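Local coordinates for Lin2722 protein (Listeria innocua, PDB 3DS8) that is of unknown function but belongs to an alpha/beta hydrolase family and is probably a serine hydrolase, at residues P5-H10 and K78-A83; N140-D145 and K149-S154. All coordinates share one frame; numbering follows the deposited sequence.

Interaction 1. Residues P5-H10 and K78-A83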
loop_
_atom_site.group_PDB
_atom_site.type_symbol
_atom_site.label_atom_id
_atom_site.label_comp_id
_atom_site.label_asym_id
_atom_site.label_seq_id
_atom_site.Cartn_x
_atom_site.Cartn_y
_atom_site.Cartn_z
ATOM N N PRO A 5 -2.040 4.680 13.529
ATOM C CA PRO A 5 -0.701 4.333 13.074
ATOM C C PRO A 5 -0.600 4.286 11.565
ATOM O O PRO A 5 -1.612 4.151 10.860
ATOM C CB PRO A 5 -0.445 2.947 13.680
ATOM C CG PRO A 5 -1.790 2.381 13.851
ATOM C CD PRO A 5 -2.733 3.530 14.123
ATOM N N ILE A 6 0.628 4.342 11.100
ATOM C CA ILE A 6 0.927 4.186 9.685
ATOM C C ILE A 6 1.861 2.988 9.535
ATOM O O ILE A 6 2.995 3.029 10.005
ATOM C CB ILE A 6 1.620 5.424 9.135
ATOM C CG1 ILE A 6 0.757 6.695 9.359
ATOM C CG2 ILE A 6 2.049 5.129 7.642
ATOM C CD1 ILE A 6 1.568 7.986 9.179
ATOM N N ILE A 7 1.364 1.906 8.939
ATOM C CA ILE A 7 2.179 0.710 8.691
ATOM C C ILE A 7 2.907 0.850 7.344
ATOM O O ILE A 7 2.293 1.142 6.308
ATOM C CB ILE A 7 1.373 -0.578 8.776
ATOM C CG1 ILE A 7 2.285 -1.800 8.773
ATOM C CG2 ILE A 7 0.422 -0.791 7.645
ATOM C CD1 ILE A 7 1.630 -2.984 9.386
ATOM N N LEU A 8 4.210 0.630 7.360
ATOM C CA LEU A 8 5.077 0.670 6.152
ATOM C C LEU A 8 5.502 -0.746 5.824
ATOM O O LEU A 8 6.129 -1.456 6.640
ATOM C CB LEU A 8 6.321 1.522 6.372
ATOM C CG LEU A 8 6.021 2.964 6.803
ATOM C CD1 LEU A 8 7.376 3.717 7.048
ATOM C CD2 LEU A 8 5.067 3.701 5.831
ATOM N N ILE A 9 5.207 -1.159 4.591
ATOM C CA ILE A 9 5.470 -2.534 4.146
ATOM C C ILE A 9 6.337 -2.541 2.884
ATOM O O ILE A 9 5.977 -1.920 1.882
ATOM C CB ILE A 9 4.198 -3.355 3.915
ATOM C CG1 ILE A 9 3.326 -3.329 5.163
ATOM C CG2 ILE A 9 4.575 -4.783 3.540
ATOM C CD1 ILE A 9 2.100 -4.206 5.095
ATOM N N HIS A 10 7.442 -3.267 2.971
ATOM C CA HIS A 10 8.416 -3.424 1.899
ATOM C C HIS A 10 7.881 -4.271 0.723
ATOM O O HIS A 10 6.829 -4.918 0.835
ATOM C CB HIS A 10 9.711 -4.037 2.469
ATOM C CG HIS A 10 9.524 -5.380 3.107
ATOM N ND1 HIS A 10 9.464 -6.548 2.377
ATOM C CD2 HIS A 10 9.327 -5.733 4.400
ATOM C CE1 HIS A 10 9.304 -7.570 3.207
ATOM N NE2 HIS A 10 9.218 -7.103 4.438
ATOM N N LYS A 78 -2.211 -12.769 5.217
ATOM C CA LYS A 78 -2.548 -13.675 6.336
ATOM C C LYS A 78 -1.611 -13.500 7.522
ATOM O O LYS A 78 -2.059 -13.448 8.663
ATOM C CB LYS A 78 -2.498 -15.132 5.874
ATOM C CG LYS A 78 -3.559 -15.485 4.865
ATOM C CD LYS A 78 -3.482 -16.971 4.510
ATOM C CE LYS A 78 -4.043 -17.239 3.137
ATOM N NZ LYS A 78 -5.403 -16.606 2.958
ATOM N N TRP A 79 -0.312 -13.370 7.253
ATOM C CA TRP A 79 0.667 -13.159 8.324
ATOM C C TRP A 79 0.537 -11.767 8.965
ATOM O O TRP A 79 0.677 -11.614 10.191
ATOM C CB TRP A 79 2.085 -13.399 7.825
ATOM C CG TRP A 79 2.281 -14.752 7.282
ATOM C CD1 TRP A 79 1.606 -15.896 7.625
ATOM C CD2 TRP A 79 3.227 -15.125 6.285
ATOM N NE1 TRP A 79 2.060 -16.964 6.857
ATOM C CE2 TRP A 79 3.060 -16.511 6.034
ATOM C CE3 TRP A 79 4.190 -14.432 5.571
ATOM C CZ2 TRP A 79 3.852 -17.201 5.105
ATOM C CZ3 TRP A 79 4.963 -15.120 4.630
ATOM C CH2 TRP A 79 4.814 -16.482 4.434
ATOM N N LEU A 80 0.256 -10.770 8.138
ATOM C CA LEU A 80 -0.016 -9.419 8.626
ATOM C C LEU A 80 -1.214 -9.412 9.577
ATOM O O LEU A 80 -1.143 -8.795 10.642
ATOM C CB LEU A 80 -0.254 -8.478 7.448
ATOM C CG LEU A 80 -0.593 -7.015 7.736
ATOM C CD1 LEU A 80 0.569 -6.374 8.484
ATOM C CD2 LEU A 80 -0.874 -6.299 6.427
ATOM N N LYS A 81 -2.301 -10.089 9.203
ATOM C CA LYS A 81 -3.480 -10.205 10.082
ATOM C C LYS A 81 -3.116 -10.746 11.458
ATOM O O LYS A 81 -3.528 -10.225 12.473
ATOM C CB LYS A 81 -4.559 -11.112 9.447
ATOM C CG LYS A 81 -5.572 -11.815 10.411
ATOM C CD LYS A 81 -6.741 -10.972 10.628
ATOM C CE LYS A 81 -7.923 -11.732 11.257
ATOM N NZ LYS A 81 -7.715 -13.062 11.927
ATOM N N ILE A 82 -2.310 -11.798 11.489
ATOM C CA ILE A 82 -1.907 -12.414 12.750
ATOM C C ILE A 82 -1.155 -11.391 13.610
ATOM O O ILE A 82 -1.421 -11.245 14.805
ATOM C CB ILE A 82 -1.053 -13.681 12.510
ATOM C CG1 ILE A 82 -1.923 -14.778 11.847
ATOM C CG2 ILE A 82 -0.422 -14.182 13.811
ATOM C CD1 ILE A 82 -1.115 -15.955 11.269
ATOM N N ALA A 83 -0.252 -10.670 12.978
ATOM C CA ALA A 83 0.531 -9.629 13.651
ATOM C C ALA A 83 -0.330 -8.423 14.064
ATOM O O ALA A 83 -0.136 -7.841 15.159
ATOM C CB ALA A 83 1.675 -9.199 12.758
#

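Interaction 2. Residues N140-D145 and K149-S154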
loop_
_atom_site.group_PDB
_atom_site.type_symbol
_atom_site.label_atom_id
_atom_site.label_comp_id
_atom_site.label_asym_id
_atom_site.label_seq_id
_atom_site.Cartn_x
_atom_site.Cartn_y
_atom_site.Cartn_z
ATOM N N ASN A 140 1.692 -8.374 -22.146
ATOM C CA ASN A 140 0.525 -8.838 -22.924
ATOM C C ASN A 140 -0.819 -8.784 -22.187
ATOM O O ASN A 140 -1.862 -8.603 -22.842
ATOM C CB ASN A 140 0.752 -10.249 -23.449
ATOM C CG ASN A 140 1.858 -10.319 -24.474
ATOM O OD1 ASN A 140 2.151 -9.329 -25.170
ATOM N ND2 ASN A 140 2.467 -11.499 -24.602
ATOM N N ASP A 141 -0.812 -8.929 -20.862
ATOM C CA ASP A 141 -2.013 -8.899 -20.056
ATOM C C ASP A 141 -2.454 -7.435 -19.786
ATOM O O ASP A 141 -3.579 -7.192 -19.354
ATOM C CB ASP A 141 -1.790 -9.591 -18.708
ATOM C CG ASP A 141 -1.638 -11.095 -18.809
ATOM O OD1 ASP A 141 -2.046 -11.685 -19.846
ATOM O OD2 ASP A 141 -1.133 -11.695 -17.821
ATOM N N ASN A 142 -1.528 -6.500 -19.968
ATOM C CA ASN A 142 -1.737 -5.124 -19.529
ATOM C C ASN A 142 -1.823 -4.087 -20.636
ATOM O O ASN A 142 -2.682 -3.182 -20.596
ATOM C CB ASN A 142 -0.659 -4.797 -18.498
ATOM C CG ASN A 142 -0.885 -5.568 -17.208
ATOM O OD1 ASN A 142 -1.847 -5.289 -16.499
ATOM N ND2 ASN A 142 -0.087 -6.634 -16.957
ATOM N N GLY A 143 -0.929 -4.189 -21.609
ATOM C CA GLY A 143 -0.951 -3.255 -22.719
ATOM C C GLY A 143 -0.428 -1.871 -22.365
ATOM O O GLY A 143 0.341 -1.692 -21.399
HETATM N N MSE A 144 -0.793 -0.886 -23.191
HETATM C CA MSE A 144 -0.187 0.427 -23.092
HETATM C C MSE A 144 -1.191 1.574 -23.062
HETATM O O MSE A 144 -0.776 2.734 -23.165
HETATM C CB MSE A 144 0.717 0.638 -24.313
HETATM C CG MSE A 144 1.768 -0.427 -24.472
HETATM SE SE MSE A 144 2.898 -0.095 -26.010
HETATM C CE MSE A 144 1.574 0.771 -27.202
ATOM N N ASP A 145 -2.487 1.270 -22.992
ATOM C CA ASP A 145 -3.531 2.308 -23.073
ATOM C C ASP A 145 -3.806 2.853 -21.686
ATOM O O ASP A 145 -4.491 2.202 -20.888
ATOM C CB ASP A 145 -4.799 1.730 -23.657
ATOM C CG ASP A 145 -5.924 2.753 -23.748
ATOM O OD1 ASP A 145 -5.681 3.956 -23.471
ATOM O OD2 ASP A 145 -7.053 2.321 -24.083
ATOM N N LYS A 149 -10.275 1.005 -19.632
ATOM C CA LYS A 149 -11.489 0.675 -18.881
ATOM C C LYS A 149 -11.546 -0.809 -18.560
ATOM O O LYS A 149 -12.383 -1.212 -17.782
ATOM C CB LYS A 149 -12.744 0.988 -19.708
ATOM C CG LYS A 149 -12.784 2.376 -20.343
ATOM C CD LYS A 149 -13.112 3.427 -19.341
ATOM C CE LYS A 149 -13.196 4.817 -20.022
ATOM N NZ LYS A 149 -11.829 5.453 -20.183
ATOM N N LYS A 150 -10.707 -1.616 -19.213
ATOM C CA LYS A 150 -10.581 -3.053 -18.973
ATOM C C LYS A 150 -9.156 -3.471 -19.307
ATOM O O LYS A 150 -8.433 -2.765 -20.031
ATOM C CB LYS A 150 -11.534 -3.877 -19.835
ATOM C CG LYS A 150 -11.406 -3.636 -21.295
ATOM C CD LYS A 150 -12.136 -4.717 -22.142
ATOM C CE LYS A 150 -13.654 -4.543 -22.238
ATOM N NZ LYS A 150 -14.245 -5.160 -23.532
ATOM N N LEU A 151 -8.750 -4.624 -18.801
ATOM C CA LEU A 151 -7.424 -5.161 -19.100
ATOM C C LEU A 151 -7.477 -6.106 -20.288
ATOM O O LEU A 151 -8.465 -6.825 -20.471
ATOM C CB LEU A 151 -6.842 -5.891 -17.897
ATOM C CG LEU A 151 -6.723 -5.016 -16.639
ATOM C CD1 LEU A 151 -6.755 -5.947 -15.409
ATOM C CD2 LEU A 151 -5.459 -4.185 -16.689
ATOM N N PRO A 152 -6.412 -6.112 -21.105
ATOM C CA PRO A 152 -6.278 -7.127 -22.136
ATOM C C PRO A 152 -6.539 -8.545 -21.637
ATOM O O PRO A 152 -7.214 -9.327 -22.311
ATOM C CB PRO A 152 -4.826 -6.931 -22.613
ATOM C CG PRO A 152 -4.632 -5.438 -22.497
ATOM C CD PRO A 152 -5.313 -5.131 -21.164
ATOM N N ASN A 153 -6.037 -8.877 -20.443
ATOM C CA ASN A 153 -6.343 -10.160 -19.803
ATOM C C ASN A 153 -6.195 -10.011 -18.307
ATOM O O ASN A 153 -5.176 -9.504 -17.856
ATOM C CB ASN A 153 -5.403 -11.237 -20.289
ATOM C CG ASN A 153 -5.705 -12.592 -19.690
ATOM O OD1 ASN A 153 -6.858 -13.075 -19.747
ATOM N ND2 ASN A 153 -4.682 -13.222 -19.097
ATOM N N SER A 154 -7.206 -10.407 -17.541
ATOM C CA SER A 154 -7.098 -10.348 -16.081
ATOM C C SER A 154 -6.492 -11.620 -15.569
ATOM O O SER A 154 -6.949 -12.711 -15.923
ATOM C CB SER A 154 -8.464 -10.171 -15.402
ATOM O OG SER A 154 -9.098 -9.030 -15.930
#

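Interaction 1. Residues P5-H10 and K78-A83
Leu80, on helix 73-91, sets one methyl of its fork against each of two isoleucines that rise from the same face of strand 6-9. Its CD1 meets CD1 of Ile7 at 3.7 Å, and its CD2 meets CD1 of Ile9 at 3.9 Å. With CG opposite the backbone N (chi1 178°), the leucine stretches away from the helix and presents one methyl to each isoleucine. The isoleucines reach it differently. Ile7 carries CG1 anti to its own N (chi1 -169°), and its side chain and that of Leu80 run antiparallel past one another, whereas Ile9 lies aslant to the leucine. Strand and helix backbones stay well apart, the nearest CA atoms, of Ile9 and Leu80, being 9.9 Å from each other, so between these two segments only methyl ends meet. Phe64 and Phe66 of strand 61-66 touch Ile7 and Ile9 respectively, and Met96 of strand 95-101 also packs on Ile7. All three contact residues are buried, and no hydrogen bond or charge pair crosses between the segments. This is the sheet-to-helix packing of an alpha/beta hydrolase core, held by dispersion and exclusion of water.

Interaction 2. Residues N140-D145 and K149-S154
Asn153 binds Asp141 twice, once through its backbone and once through its side chain. Its N donates to Asp141 O at 3.2 Å. Its ND2 donates to Asp141 OD1 at 3.1 Å with an N-H...O angle of 157°; the oxygen lies close to the amide plane, yet the amide comes at it from above the carboxylate, 65° out of that plane. The two side chains run side by side, and CG of Asn153 stands anti to the backbone N (chi1 -178°), which brings the amide alongside the carboxylate. The Pro152 ring packs against the backbone carbonyls of residues 140-142: its CD lies 3.2 Å from Asp141 O and 3.3 Å from Asn142 O, while CB approaches Asn140 O. The amide of Asn142 is bonded outside the segments, ND2 giving to Asp138 O and OD1 accepting from Asn135 ND2; Leu151 CD2 rests 3.8 Å from that same OD1. Asn135 ND2 also serves Asn153 O. Gly143, with positive phi, turns the chain out of the short, weakly bonded helix 139-142. The following loop thus folds back onto this helix before helix 156-163 begins, with Leu151 touching Met158 there and, like Asn142, Ile194 of helix 193-196.

The two contacts lie on opposite sides of the chain's centre, about 30 Å apart between centres, and share no helix or strand. Interaction 1 joins elements far apart in sequence, a central strand and a long helix packed on the sheet, and is wholly buried and apolar. Interaction 2 is local: its segments are separated by three residues, and it fastens a loop to the short helix just before it, partly at the surface. There, two hydrogen bonds, one from a backbone N and one from a side-chain amide, cross the contact, with a proline against carbonyls, and more area is buried (268 against 97 Å²). Ile9 of interaction 1 also touches the probable nucleophile elbow.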